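Local coordinates for endo-beta-mannanase (Opitutaceae bacterium TAV5, PDB 7BOB), which probably hydrolyses beta-1,4-linked mannosides from the chain end, as a homotrimeric exo-beta-1,4-mannosidase of glycoside hydrolase family 5, at residues A501-D506 with S538-R543; Q434-P439 with E443-T448; Q35-D40 with L82-A87. One frame throughout, in Å; residues are numbered along the deposited sequence.

Contact 1 (A501-D506 with S538-R543); sequences AITATD and SPLVLR
Leu540 reaches across to Thr503 and Ala501 with a single methyl, CD2. Its CG stands anti to the backbone N (chi1 -177°), which carries the isobutyl group out toward the strand 501-505. The tight part is at Thr503. There Leu540 CD2 lies 3.7 Å from Thr503 CB, and Thr503 CG2 is 3.9 Å from Leu540 CD2. The two side chains meet at a slant. Two residues earlier on the same strand the packing is easier, with Ala501 CB 4.1 Å from Leu540 CD2. The backbones stay well apart, 7.9 Å between Ala501 CA and Leu540 CA, so the strands are not paired here. The looser side is at partly exposed Ile502, whose CB is directed away from Leu540. Met532 packs on the Thr503 side chain. A classic beta bulge, with Leu540 and Val541 set opposite Met532, interrupts the pairing of strands 539-546 and 529-533. The contact thus packs the two-stranded hairpin of 501-505 and 508-512 against strands 539-546 and 529-533 at one end of the mixed sheet. What meets Leu540 is purely apolar. The buried Thr503 hydroxyl is satisfied outside the contact, where OG1 is hydrogen-bonded to Thr533 O, so burying it probably costs little.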
loop_
_atom_site.group_PDB
_atom_site.type_symbol
_atom_site.label_atom_id
_atom_site.label_comp_id
_atom_site.label_asym_id
_atom_site.label_seq_id
_atom_site.Cartn_x
_atom_site.Cartn_y
_atom_site.Cartn_z
ATOM N N ALA A 501 -8.879 19.907 19.124
ATOM C CA ALA A 501 -8.738 21.097 19.941
ATOM C C ALA A 501 -9.586 22.187 19.308
ATOM O O ALA A 501 -9.440 22.474 18.113
ATOM C CB ALA A 501 -7.278 21.524 20.062
ATOM N N ILE A 502 -10.490 22.762 20.098
ATOM C CA ILE A 502 -11.389 23.820 19.659
ATOM C C ILE A 502 -10.963 25.105 20.353
ATOM O O ILE A 502 -10.612 25.088 21.535
ATOM C CB ILE A 502 -12.855 23.471 19.978
ATOM C CG1 ILE A 502 -13.206 22.123 19.356
ATOM C CG2 ILE A 502 -13.800 24.583 19.515
ATOM C CD1 ILE A 502 -14.675 21.873 19.279
ATOM N N THR A 503 -10.975 26.212 19.619
ATOM C CA THR A 503 -10.362 27.435 20.115
ATOM C C THR A 503 -10.983 28.634 19.397
ATOM O O THR A 503 -11.912 28.495 18.597
ATOM C CB THR A 503 -8.840 27.384 19.925
ATOM O OG1 THR A 503 -8.228 28.460 20.650
ATOM C CG2 THR A 503 -8.481 27.502 18.431
ATOM N N ALA A 504 -10.450 29.822 19.688
ATOM C CA ALA A 504 -10.926 31.047 19.048
ATOM C C ALA A 504 -9.844 32.112 19.133
ATOM O O ALA A 504 -9.322 32.369 20.222
ATOM C CB ALA A 504 -12.210 31.564 19.712
ATOM N N THR A 505 -9.508 32.722 17.993
ATOM C CA THR A 505 -8.788 33.985 18.020
ATOM C C THR A 505 -9.818 35.110 18.122
ATOM O O THR A 505 -11.025 34.871 18.234
ATOM C CB THR A 505 -7.891 34.172 16.788
ATOM O OG1 THR A 505 -8.694 34.252 15.603
ATOM C CG2 THR A 505 -6.870 33.042 16.644
ATOM N N ASP A 506 -9.355 36.356 18.049
ATOM C CA ASP A 506 -10.272 37.482 18.172
ATOM C C ASP A 506 -11.185 37.648 16.963
ATOM O O ASP A 506 -12.084 38.495 17.005
ATOM C CB ASP A 506 -9.485 38.772 18.420
ATOM C CG ASP A 506 -8.798 38.779 19.776
ATOM O OD1 ASP A 506 -9.327 38.139 20.714
ATOM O OD2 ASP A 506 -7.731 39.417 19.901
ATOM N N SER A 538 -6.815 24.057 28.277
ATOM C CA SER A 538 -5.396 23.710 28.229
ATOM C C SER A 538 -4.631 24.524 27.169
ATOM O O SER A 538 -5.220 25.013 26.194
ATOM C CB SER A 538 -5.233 22.215 27.959
ATOM O OG SER A 538 -5.599 21.887 26.631
ATOM N N PRO A 539 -3.319 24.695 27.354
ATOM C CA PRO A 539 -2.543 25.538 26.437
ATOM C C PRO A 539 -2.533 24.975 25.023
ATOM O O PRO A 539 -2.328 23.777 24.816
ATOM C CB PRO A 539 -1.140 25.531 27.056
ATOM C CG PRO A 539 -1.355 25.077 28.488
ATOM C CD PRO A 539 -2.473 24.126 28.416
ATOM N N LEU A 540 -2.754 25.865 24.043
ATOM C CA LEU A 540 -2.755 25.530 22.624
ATOM C C LEU A 540 -1.808 26.394 21.791
ATOM O O LEU A 540 -1.176 25.872 20.869
ATOM C CB LEU A 540 -4.184 25.618 22.068
ATOM C CG LEU A 540 -4.291 25.221 20.597
ATOM C CD1 LEU A 540 -3.758 23.799 20.388
ATOM C CD2 LEU A 540 -5.720 25.358 20.082
ATOM N N VAL A 541 -1.695 27.693 22.086
ATOM C CA VAL A 541 -0.709 28.568 21.448
ATOM C C VAL A 541 0.150 29.210 22.532
ATOM O O VAL A 541 -0.375 29.865 23.443
ATOM C CB VAL A 541 -1.354 29.654 20.566
ATOM C CG1 VAL A 541 -0.270 30.485 19.905
ATOM C CG2 VAL A 541 -2.267 29.042 19.499
ATOM N N LEU A 542 1.457 29.021 22.439
ATOM C CA LEU A 542 2.420 29.648 23.330
ATOM C C LEU A 542 3.142 30.795 22.627
ATOM O O LEU A 542 3.238 30.838 21.395
ATOM C CB LEU A 542 3.452 28.636 23.824
ATOM C CG LEU A 542 2.971 27.284 24.319
ATOM C CD1 LEU A 542 4.164 26.456 24.789
ATOM C CD2 LEU A 542 1.950 27.459 25.448
ATOM N N ARG A 543 3.672 31.720 23.436
ATOM C CA ARG A 543 4.475 32.844 22.944
ATOM C C ARG A 543 5.663 33.055 23.874
ATOM O O ARG A 543 5.484 33.230 25.083
ATOM C CB ARG A 543 3.649 34.139 22.843
ATOM C CG ARG A 543 4.374 35.280 22.123
ATOM C CD ARG A 543 3.417 36.291 21.492
ATOM N NE ARG A 543 2.945 35.855 20.180
ATOM C CZ ARG A 543 1.914 36.385 19.523
ATOM N NH1 ARG A 543 1.226 37.401 20.043
ATOM N NH2 ARG A 543 1.575 35.897 18.329
#

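Contact 2 (Q434-P439 with E443-T448); sequences QPLPSP and ERIIIT
Pro439 and Glu443 bring the backbones closest, 4.4 Å between Pro439 CA and Glu443 CA, where the irregular segment 434-439 returns to the start of strand 444-448. Pro439 O sits against the aliphatic base of Glu443, 3.3 Å from Glu443 CB and 3.4 Å from Glu443 CG. Glu443 CG is turned anti to the backbone N (chi1 -158°), which sets this methylene beside the carbonyl oxygen. The rest of the chain is extended and leads the carboxylate away from Pro439. Glu443 OE1 has a weak hydrogen bond from Asp587 N, near the end of the modelled chain. The second touch is between methyl groups. Leu436 CD1 and Ile445 CD1 meet end to end at 4.3 Å, a light contact. Trp463 of helix 454-465 packs on Leu436, Pro439 and Ile445, so Trp463 touches both ends of the contact. Glu459 of that helix accepts a hydrogen bond from Leu436 N. Segment 434-439 belongs to the helix-free connection from edge strand 427-431, past 385-389, to parallel strand 444-448. The chemistry is therefore split: a small apolar cluster is covered by the helix, while the glutamate lends only its methylenes and keeps its charge outside the contact.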
loop_
_atom_site.group_PDB
_atom_site.type_symbol
_atom_site.label_atom_id
_atom_site.label_comp_id
_atom_site.label_asym_id
_atom_site.label_seq_id
_atom_site.Cartn_x
_atom_site.Cartn_y
_atom_site.Cartn_z
ATOM N N GLN A 434 21.146 25.489 5.214
ATOM C CA GLN A 434 22.156 26.527 5.105
ATOM C C GLN A 434 22.024 27.466 6.292
ATOM O O GLN A 434 20.933 27.587 6.858
ATOM C CB GLN A 434 22.009 27.322 3.797
ATOM C CG GLN A 434 22.443 26.528 2.576
ATOM C CD GLN A 434 22.173 27.246 1.280
ATOM O OE1 GLN A 434 21.415 28.213 1.238
ATOM N NE2 GLN A 434 22.792 26.769 0.203
ATOM N N PRO A 435 23.110 28.141 6.694
ATOM C CA PRO A 435 23.020 29.044 7.850
ATOM C C PRO A 435 21.858 30.017 7.680
ATOM O O PRO A 435 21.490 30.386 6.566
ATOM C CB PRO A 435 24.378 29.757 7.855
ATOM C CG PRO A 435 25.315 28.793 7.142
ATOM C CD PRO A 435 24.466 28.114 6.100
ATOM N N LEU A 436 21.237 30.370 8.776
ATOM C CA LEU A 436 20.047 31.171 8.527
ATOM C C LEU A 436 20.429 32.628 8.257
ATOM O O LEU A 436 21.306 33.182 8.929
ATOM C CB LEU A 436 19.080 31.088 9.708
ATOM C CG LEU A 436 18.286 29.782 9.854
ATOM C CD1 LEU A 436 17.377 29.837 11.086
ATOM C CD2 LEU A 436 17.475 29.472 8.608
ATOM N N PRO A 437 19.796 33.260 7.273
ATOM C CA PRO A 437 20.036 34.690 7.040
ATOM C C PRO A 437 19.766 35.496 8.297
ATOM O O PRO A 437 18.839 35.204 9.053
ATOM C CB PRO A 437 19.036 35.042 5.931
ATOM C CG PRO A 437 18.759 33.743 5.245
ATOM C CD PRO A 437 18.834 32.687 6.317
ATOM N N SER A 438 20.588 36.515 8.521
ATOM C CA SER A 438 20.398 37.349 9.692
ATOM C C SER A 438 19.007 37.986 9.632
ATOM O O SER A 438 18.439 38.160 8.547
ATOM C CB SER A 438 21.484 38.422 9.771
ATOM O OG SER A 438 21.272 39.262 10.886
ATOM N N PRO A 439 18.409 38.291 10.787
ATOM C CA PRO A 439 17.006 38.750 10.796
ATOM C C PRO A 439 16.754 40.061 10.061
ATOM O O PRO A 439 15.583 40.420 9.885
ATOM C CB PRO A 439 16.684 38.885 12.295
ATOM C CG PRO A 439 17.647 37.984 12.980
ATOM C CD PRO A 439 18.909 37.989 12.139
ATOM N N GLU A 443 13.230 38.155 8.221
ATOM C CA GLU A 443 12.799 38.584 9.540
ATOM C C GLU A 443 11.730 37.688 10.162
ATOM O O GLU A 443 11.636 37.620 11.391
ATOM C CB GLU A 443 12.283 40.023 9.486
ATOM C CG GLU A 443 12.317 40.725 10.856
ATOM C CD GLU A 443 11.279 41.832 10.992
ATOM O OE1 GLU A 443 10.398 41.718 11.883
ATOM O OE2 GLU A 443 11.355 42.815 10.210
ATOM N N ARG A 444 10.922 37.005 9.352
ATOM C CA ARG A 444 9.834 36.174 9.846
ATOM C C ARG A 444 9.875 34.820 9.154
ATOM O O ARG A 444 9.981 34.742 7.918
ATOM C CB ARG A 444 8.489 36.868 9.630
ATOM C CG ARG A 444 8.551 38.361 9.963
ATOM C CD ARG A 444 7.206 38.922 10.326
ATOM N NE ARG A 444 6.390 39.168 9.145
ATOM C CZ ARG A 444 5.087 39.424 9.191
ATOM N NH1 ARG A 444 4.461 39.464 10.359
ATOM N NH2 ARG A 444 4.407 39.634 8.075
ATOM N N ILE A 445 9.809 33.757 9.962
ATOM C CA ILE A 445 9.937 32.381 9.498
ATOM C C ILE A 445 8.753 31.585 10.022
ATOM O O ILE A 445 8.461 31.617 11.225
ATOM C CB ILE A 445 11.257 31.730 9.956
ATOM C CG1 ILE A 445 12.444 32.305 9.162
ATOM C CG2 ILE A 445 11.180 30.222 9.767
ATOM C CD1 ILE A 445 13.796 31.775 9.607
ATOM N N ILE A 446 8.072 30.880 9.122
ATOM C CA ILE A 446 6.961 30.014 9.482
ATOM C C ILE A 446 7.388 28.577 9.236
ATOM O O ILE A 446 7.829 28.234 8.130
ATOM C CB ILE A 446 5.689 30.346 8.688
ATOM C CG1 ILE A 446 5.265 31.786 8.940
ATOM C CG2 ILE A 446 4.557 29.414 9.109
ATOM C CD1 ILE A 446 4.021 32.157 8.179
ATOM N N ILE A 447 7.278 27.748 10.263
ATOM C CA ILE A 447 7.539 26.322 10.141
ATOM C C ILE A 447 6.190 25.617 10.065
ATOM O O ILE A 447 5.380 25.692 11.004
ATOM C CB ILE A 447 8.389 25.807 11.311
ATOM C CG1 ILE A 447 9.723 26.561 11.384
ATOM C CG2 ILE A 447 8.580 24.314 11.199
ATOM C CD1 ILE A 447 10.629 26.116 12.536
ATOM N N THR A 448 5.938 24.947 8.945
ATOM C CA THR A 448 4.623 24.363 8.665
ATOM C C THR A 448 4.564 22.888 9.070
ATOM O O THR A 448 4.361 22.011 8.237
ATOM C CB THR A 448 4.289 24.523 7.184
ATOM O OG1 THR A 448 5.289 23.850 6.388
ATOM C CG2 THR A 448 4.231 26.005 6.815
#

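Contact 3 (Q35-D40 with L82-A87); sequences QAWPED and LRLLDA
Arg83 meets Glu39 and Trp37 at the start of the touching surface on helix 75-89. Its chain bends at chi3 (63°), and Glu39 OE2 comes over one face of the guanidinium. The salt bridge from Glu39 OE2 to Arg83 NH2 is 2.8 Å long. The carboxylate and guanidinium planes are 54° apart, so this is not the coplanar, side-by-side carboxylate-guanidinium pair. The other oxygen, Glu39 OE1, accepts a hydrogen bond from Trp37 NE1 at 2.9 Å, with an N-H...O angle of 156°. The donor comes from the anti side, somewhat out of the carboxylate plane. An alanine in place of Glu39 is likely to leave the Arg83 charge without this mate and the Trp37 indole without its acceptor. Next along the helix, Leu84 CB sits at the edge of the Trp37 ring, near its plane, 4.0 Å from Trp37 CH2. Leu84 further packs on Ile42 and Phe59. Ala87, one turn on from Arg83, turns to Phe43 and Leu46 of helix 39-51. Trp37, with positive phi, is the first residue beyond helix 33-36, and Pro38 occupies the N-cap position of helix 39-51. This is packing between neighbouring outer helices of the eight-stranded beta/alpha barrel that is the family 5 catalytic fold.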
loop_
_atom_site.group_PDB
_atom_site.type_symbol
_atom_site.label_atom_id
_atom_site.label_comp_id
_atom_site.label_asym_id
_atom_site.label_seq_id
_atom_site.Cartn_x
_atom_site.Cartn_y
_atom_site.Cartn_z
ATOM N N GLN A 35 10.957 10.479 -37.940
ATOM C CA GLN A 35 10.658 9.488 -38.982
ATOM C C GLN A 35 9.873 10.109 -40.132
ATOM O O GLN A 35 10.156 9.839 -41.300
ATOM C CB GLN A 35 9.859 8.319 -38.393
ATOM C CG GLN A 35 10.538 7.572 -37.252
ATOM C CD GLN A 35 11.750 6.768 -37.731
ATOM O OE1 GLN A 35 11.871 6.438 -38.915
ATOM N NE2 GLN A 35 12.630 6.420 -36.795
ATOM N N ALA A 36 8.877 10.944 -39.824
ATOM C CA ALA A 36 8.034 11.481 -40.883
ATOM C C ALA A 36 8.689 12.656 -41.613
ATOM O O ALA A 36 8.408 12.873 -42.797
ATOM C CB ALA A 36 6.677 11.894 -40.306
ATOM N N TRP A 37 9.564 13.405 -40.925
ATOM C CA TRP A 37 10.252 14.619 -41.367
ATOM C C TRP A 37 9.469 15.440 -42.393
ATOM O O TRP A 37 9.813 15.430 -43.579
ATOM C CB TRP A 37 11.629 14.268 -41.935
ATOM C CG TRP A 37 12.582 15.453 -41.906
ATOM C CD1 TRP A 37 13.187 16.050 -42.976
ATOM C CD2 TRP A 37 13.015 16.183 -40.743
ATOM N NE1 TRP A 37 13.982 17.095 -42.550
ATOM C CE2 TRP A 37 13.899 17.186 -41.183
ATOM C CE3 TRP A 37 12.765 16.061 -39.374
ATOM C CZ2 TRP A 37 14.511 18.080 -40.302
ATOM C CZ3 TRP A 37 13.374 16.945 -38.498
ATOM C CH2 TRP A 37 14.230 17.939 -38.961
ATOM N N PRO A 38 8.406 16.146 -41.986
ATOM C CA PRO A 38 7.730 17.072 -42.913
ATOM C C PRO A 38 8.442 18.423 -42.884
ATOM O O PRO A 38 8.081 19.359 -42.147
ATOM C CB PRO A 38 6.312 17.137 -42.344
ATOM C CG PRO A 38 6.523 17.002 -40.842
ATOM C CD PRO A 38 7.754 16.117 -40.661
ATOM N N GLU A 39 9.497 18.526 -43.698
ATOM C CA GLU A 39 10.449 19.615 -43.511
ATOM C C GLU A 39 9.840 20.974 -43.831
ATOM O O GLU A 39 10.092 21.946 -43.108
ATOM C CB GLU A 39 11.702 19.381 -44.334
ATOM C CG GLU A 39 12.818 20.345 -43.948
ATOM C CD GLU A 39 14.108 20.094 -44.714
ATOM O OE1 GLU A 39 14.901 19.226 -44.286
ATOM O OE2 GLU A 39 14.332 20.775 -45.737
ATOM N N ASP A 40 9.026 21.080 -44.886
ATOM C CA ASP A 40 8.389 22.372 -45.149
ATOM C C ASP A 40 7.507 22.779 -43.978
ATOM O O ASP A 40 7.514 23.943 -43.558
ATOM C CB ASP A 40 7.565 22.327 -46.433
ATOM C CG ASP A 40 8.430 22.321 -47.687
ATOM O OD1 ASP A 40 9.671 22.513 -47.575
ATOM O OD2 ASP A 40 7.860 22.120 -48.786
ATOM N N LEU A 82 20.970 18.097 -38.093
ATOM C CA LEU A 82 21.768 19.240 -38.514
ATOM C C LEU A 82 20.921 20.225 -39.322
ATOM O O LEU A 82 21.079 21.442 -39.170
ATOM C CB LEU A 82 23.013 18.788 -39.300
ATOM C CG LEU A 82 23.955 19.970 -39.673
ATOM C CD1 LEU A 82 25.455 19.643 -39.489
ATOM C CD2 LEU A 82 23.710 20.557 -41.080
ATOM N N ARG A 83 19.994 19.729 -40.149
ATOM C CA ARG A 83 19.146 20.640 -40.921
ATOM C C ARG A 83 18.262 21.479 -39.998
ATOM O O ARG A 83 18.058 22.673 -40.246
ATOM C CB ARG A 83 18.308 19.851 -41.939
ATOM C CG ARG A 83 19.171 19.073 -43.012
ATOM C CD ARG A 83 18.346 18.541 -44.202
ATOM N NE ARG A 83 17.757 19.663 -44.925
ATOM C CZ ARG A 83 17.516 19.697 -46.237
ATOM N NH1 ARG A 83 17.805 18.649 -47.009
ATOM N NH2 ARG A 83 16.979 20.791 -46.776
ATOM N N LEU A 84 17.751 20.873 -38.910
ATOM C CA LEU A 84 16.952 21.621 -37.946
ATOM C C LEU A 84 17.790 22.682 -37.246
ATOM O O LEU A 84 17.387 23.844 -37.184
ATOM C CB LEU A 84 16.321 20.669 -36.920
ATOM C CG LEU A 84 15.290 21.202 -35.925
ATOM C CD1 LEU A 84 14.154 21.911 -36.637
ATOM C CD2 LEU A 84 14.743 20.032 -35.080
ATOM N N LEU A 85 18.952 22.297 -36.698
ATOM C CA LEU A 85 19.811 23.257 -36.007
ATOM C C LEU A 85 20.118 24.444 -36.895
ATOM O O LEU A 85 20.055 25.605 -36.460
ATOM C CB LEU A 85 21.110 22.585 -35.576
ATOM C CG LEU A 85 20.927 21.479 -34.536
ATOM C CD1 LEU A 85 22.174 20.616 -34.414
ATOM C CD2 LEU A 85 20.548 22.111 -33.179
ATOM N N ASP A 86 20.423 24.159 -38.161
ATOM C CA ASP A 86 20.701 25.201 -39.141
ATOM C C ASP A 86 19.485 26.092 -39.365
ATOM O O ASP A 86 19.576 27.322 -39.300
ATOM C CB ASP A 86 21.134 24.523 -40.438
ATOM C CG ASP A 86 21.945 25.411 -41.311
ATOM O OD1 ASP A 86 23.165 25.526 -41.055
ATOM O OD2 ASP A 86 21.357 25.975 -42.262
ATOM N N ALA A 87 18.321 25.480 -39.590
ATOM C CA ALA A 87 17.127 26.271 -39.873
ATOM C C ALA A 87 16.732 27.163 -38.694
ATOM O O ALA A 87 16.231 28.274 -38.917
ATOM C CB ALA A 87 15.983 25.342 -40.255
#

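Overall arrangement
The three contacts belong to two separate parts of the chain. Contact 3 is on the outer helices of the parallel beta/alpha barrel, whose C-terminal strand ends are expected to carry the active site, as in other family 5 enzymes. Contacts 1 and 2 both reach the mixed sheet that follows the barrel in sequence. Their centres are about 24 Å apart and their nearest atoms about 9 Å apart, so they do not touch. Contact 3 is on the opposite side of the chain's centre. Its centre is about 51 Å from that of contact 2 and about 66 Å from that of contact 1. Along the chain contact 3 comes first, then contact 2, then contact 1, without overlap.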